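Local coordinates for Roadblock/LAMTOR2 domain-containing protein (Streptomyces avermitilis, PDB 3LEQ), which is of unknown function but probably serves as a small Roadblock/LC7 regulator that acts through other proteins, at residues 8-19 and 104-112. Numbering follows the deposited sequence. Where two conformers were deposited one is given.
Sequences LLTGLVDRVAEV and VVAYQMNML
At the edge of the R15 guanidinium, and in its plane, sits the side-chain oxygen of Q108: NH1 donates to OE1 at 3.3 Å along a nearly straight N-H...O line (173°). The two flat groups are tilted against each other, and NH1 stands 42° out of the carbonyl plane of Q108. A water bridges alongside, accepting from R15 NH2 and donating both to Q108 OE1 (3.0 Å) and to the Q108 backbone O (2.7 Å); OE1 thus takes one bond from R15 NH1 and one from the water. Bent at chi2 (-72°), Q108 carries its amide back past V16, whose CG2 lies 3.8 Å from Q108 CD. Helices 4-15 and 102-115 run nearly antiparallel here, their local axes 11.1 Å apart, side by side on one face of the five-stranded antiparallel sheet of the Roadblock/LC7 fold. On the sheet side of the bridge, L112, in one of its two conformers, packs CD2 against L12 CD2 and, tentatively, L9 CD2 (also one of two conformers), while its CD1 meets L8 CB at 3.7 Å. L9 rests on L92 and L12 on V94 of strand 90-96. Past the helix end, the V16-V19 type I turn brings E18 CB to 3.6 Å from V105 CG2, and V19 CG2 packs on V105 CG1.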
loop_
_atom_site.group_PDB
_atom_site.type_symbol
_atom_site.label_atom_id
_atom_site.label_comp_id
_atom_site.label_asym_id
_atom_site.label_seq_id
_atom_site.Cartn_x
_atom_site.Cartn_y
_atom_site.Cartn_z
ATOM N N LEU A 8 -2.324 10.314 -6.214
ATOM C CA LEU A 8 -2.915 10.012 -4.909
ATOM C C LEU A 8 -1.998 9.188 -3.998
ATOM O O LEU A 8 -1.836 9.520 -2.811
ATOM C CB LEU A 8 -4.279 9.319 -5.055
ATOM C CG LEU A 8 -5.496 10.206 -5.318
ATOM C CD1 LEU A 8 -6.738 9.346 -5.375
ATOM C CD2 LEU A 8 -5.649 11.312 -4.246
ATOM N N LEU A 9 -1.419 8.115 -4.557
ATOM C CA LEU A 9 -0.502 7.243 -3.822
ATOM C C LEU A 9 0.767 7.991 -3.441
ATOM O O LEU A 9 1.258 7.859 -2.324
ATOM C CB LEU A 9 -0.146 6.003 -4.648
ATOM C CG LEU A 9 -1.254 4.990 -4.943
ATOM C CD1 LEU A 9 -0.714 3.889 -5.829
ATOM C CD2 LEU A 9 -1.795 4.398 -3.653
ATOM N N THR A 10 1.306 8.775 -4.380
ATOM C CA THR A 10 2.521 9.557 -4.116
ATOM C C THR A 10 2.215 10.600 -3.034
ATOM O O THR A 10 3.035 10.855 -2.150
ATOM C CB THR A 10 3.073 10.203 -5.411
ATOM O OG1 THR A 10 3.167 9.201 -6.423
ATOM C CG2 THR A 10 4.472 10.843 -5.190
ATOM N N GLY A 11 1.007 11.156 -3.098
ATOM C CA GLY A 11 0.515 12.137 -2.131
ATOM C C GLY A 11 0.424 11.563 -0.729
ATOM O O GLY A 11 0.858 12.201 0.230
ATOM N N LEU A 12 -0.122 10.352 -0.613
ATOM C CA LEU A 12 -0.139 9.646 0.676
ATOM C C LEU A 12 1.281 9.513 1.247
ATOM O O LEU A 12 1.518 9.817 2.412
ATOM C CB LEU A 12 -0.762 8.257 0.525
ATOM C CG LEU A 12 -0.710 7.349 1.753
ATOM C CD1 LEU A 12 -1.720 7.820 2.793
ATOM C CD2 LEU A 12 -0.962 5.886 1.372
ATOM N N VAL A 13 2.211 9.046 0.420
ATOM C CA VAL A 13 3.597 8.827 0.871
ATOM C C VAL A 13 4.253 10.153 1.294
ATOM O O VAL A 13 4.973 10.211 2.308
ATOM C CB VAL A 13 4.447 8.137 -0.227
ATOM C CG1 VAL A 13 5.950 8.201 0.109
ATOM C CG2 VAL A 13 3.995 6.711 -0.441
ATOM N N ASP A 14 3.991 11.210 0.527
ATOM C CA ASP A 14 4.572 12.533 0.793
ATOM C C ASP A 14 4.049 13.179 2.076
ATOM O O ASP A 14 4.828 13.719 2.856
ATOM C CB ASP A 14 4.388 13.471 -0.416
ATOM C CG ASP A 14 5.507 13.314 -1.462
ATOM O OD1 ASP A 14 6.228 12.284 -1.426
ATOM O OD2 ASP A 14 5.670 14.217 -2.321
ATOM N N ARG A 15 2.740 13.116 2.292
ATOM C CA ARG A 15 2.115 13.771 3.449
ATOM C C ARG A 15 2.314 12.985 4.741
ATOM O O ARG A 15 2.418 13.587 5.816
ATOM C CB ARG A 15 0.611 13.952 3.228
ATOM C CG ARG A 15 0.231 14.845 2.061
ATOM C CD ARG A 15 -1.287 14.809 1.829
ATOM N NE ARG A 15 -1.792 13.481 1.456
ATOM C CZ ARG A 15 -2.405 12.619 2.279
ATOM N NH1 ARG A 15 -2.623 12.904 3.558
ATOM N NH2 ARG A 15 -2.817 11.457 1.811
ATOM N N VAL A 16 2.350 11.655 4.643
ATOM C CA VAL A 16 2.355 10.812 5.841
ATOM C C VAL A 16 3.756 10.284 6.208
ATOM O O VAL A 16 4.265 9.346 5.593
ATOM C CB VAL A 16 1.315 9.672 5.747
ATOM C CG1 VAL A 16 1.206 8.918 7.084
ATOM C CG2 VAL A 16 -0.039 10.226 5.340
ATOM N N ALA A 17 4.367 10.910 7.214
ATOM C CA ALA A 17 5.705 10.530 7.691
ATOM C C ALA A 17 5.824 9.014 7.928
ATOM O O ALA A 17 6.877 8.413 7.669
ATOM C CB ALA A 17 6.064 11.308 8.963
ATOM N N GLU A 18 4.727 8.406 8.391
ATOM C CA GLU A 18 4.696 6.990 8.736
ATOM C C GLU A 18 4.735 6.069 7.521
ATOM O O GLU A 18 5.090 4.906 7.649
ATOM C CB GLU A 18 3.441 6.657 9.556
ATOM C CG GLU A 18 3.480 7.091 11.009
ATOM C CD GLU A 18 3.009 8.519 11.224
ATOM O OE1 GLU A 18 2.833 8.895 12.392
ATOM O OE2 GLU A 18 2.824 9.266 10.239
ATOM N N VAL A 19 4.360 6.578 6.351
ATOM C CA VAL A 19 4.199 5.726 5.166
ATOM C C VAL A 19 5.423 5.905 4.273
ATOM O O VAL A 19 5.769 7.018 3.924
ATOM C CB VAL A 19 2.913 6.072 4.390
ATOM C CG1 VAL A 19 2.850 5.303 3.081
ATOM C CG2 VAL A 19 1.683 5.768 5.225
ATOM N N VAL A 104 -3.087 5.660 12.880
ATOM C CA VAL A 104 -2.928 6.794 11.980
ATOM C C VAL A 104 -2.849 6.302 10.530
ATOM O O VAL A 104 -3.565 6.784 9.655
ATOM C CB VAL A 104 -1.711 7.662 12.366
ATOM C CG1 VAL A 104 -1.389 8.664 11.270
ATOM C CG2 VAL A 104 -1.972 8.379 13.689
ATOM N N VAL A 105 -1.983 5.326 10.287
ATOM C CA VAL A 105 -1.818 4.807 8.940
ATOM C C VAL A 105 -3.136 4.216 8.429
ATOM O O VAL A 105 -3.534 4.505 7.303
ATOM C CB VAL A 105 -0.698 3.764 8.867
ATOM C CG1 VAL A 105 -0.623 3.194 7.465
ATOM C CG2 VAL A 105 0.646 4.405 9.228
ATOM N N ALA A 106 -3.817 3.405 9.234
ATOM C CA ALA A 106 -5.081 2.822 8.776
ATOM C C ALA A 106 -6.117 3.895 8.433
ATOM O O ALA A 106 -6.836 3.752 7.453
ATOM C CB ALA A 106 -5.629 1.827 9.772
ATOM N N TYR A 107 -6.193 4.954 9.235
ATOM C CA TYR A 107 -7.089 6.074 8.951
ATOM C C TYR A 107 -6.721 6.733 7.624
ATOM O O TYR A 107 -7.569 6.962 6.772
ATOM C CB TYR A 107 -7.035 7.117 10.103
ATOM C CG TYR A 107 -7.708 8.422 9.729
ATOM C CD1 TYR A 107 -9.092 8.562 9.814
ATOM C CD2 TYR A 107 -6.959 9.502 9.242
ATOM C CE1 TYR A 107 -9.712 9.763 9.449
ATOM C CE2 TYR A 107 -7.572 10.699 8.861
ATOM C CZ TYR A 107 -8.941 10.821 8.973
ATOM O OH TYR A 107 -9.531 12.012 8.598
ATOM N N GLN A 108 -5.445 7.020 7.431
ATOM C CA GLN A 108 -4.986 7.619 6.160
ATOM C C GLN A 108 -5.307 6.751 4.929
ATOM O O GLN A 108 -5.739 7.274 3.874
ATOM C CB GLN A 108 -3.478 7.931 6.206
ATOM C CG GLN A 108 -3.122 9.075 7.150
ATOM C CD GLN A 108 -3.557 10.431 6.632
ATOM O OE1 GLN A 108 -3.899 10.594 5.458
ATOM N NE2 GLN A 108 -3.524 11.425 7.508
HETATM N N MSE A 109 -5.077 5.435 5.050
HETATM C CA MSE A 109 -5.399 4.503 3.969
HETATM C C MSE A 109 -6.904 4.477 3.702
HETATM O O MSE A 109 -7.327 4.479 2.561
HETATM C CB MSE A 109 -4.903 3.101 4.308
HETATM C CG MSE A 109 -3.402 3.023 4.453
HETATM SE SE MSE A 109 -2.816 1.264 5.034
HETATM C CE MSE A 109 -3.282 0.177 3.482
ATOM N N ASN A 110 -7.700 4.458 4.767
ATOM C CA ASN A 110 -9.164 4.442 4.638
ATOM C C ASN A 110 -9.666 5.721 3.932
ATOM O O ASN A 110 -10.548 5.657 3.081
ATOM C CB ASN A 110 -9.835 4.274 6.016
ATOM C CG ASN A 110 -9.767 2.830 6.554
ATOM O OD1 ASN A 110 -9.569 1.872 5.806
ATOM N ND2 ASN A 110 -9.938 2.682 7.871
HETATM N N MSE A 111 -9.061 6.863 4.258
HETATM C CA MSE A 111 -9.400 8.137 3.594
HETATM C C MSE A 111 -8.994 8.110 2.126
HETATM O O MSE A 111 -9.714 8.622 1.276
HETATM C CB MSE A 111 -8.747 9.329 4.306
HETATM C CG MSE A 111 -9.259 9.583 5.739
HETATM SE SE MSE A 111 -11.230 9.796 5.854
HETATM C CE MSE A 111 -11.679 8.009 6.553
ATOM N N LEU A 112 -7.849 7.503 1.826
ATOM C CA LEU A 112 -7.383 7.364 0.440
ATOM C C LEU A 112 -8.361 6.523 -0.398
ATOM O O LEU A 112 -8.718 6.897 -1.512
ATOM C CB LEU A 112 -5.976 6.751 0.402
ATOM C CG LEU A 112 -5.356 6.529 -0.985
ATOM C CD1 LEU A 112 -5.318 7.821 -1.779
ATOM C CD2 LEU A 112 -3.976 5.890 -0.904
HETATM O O HOH W 1 -5.354 9.799 2.937
#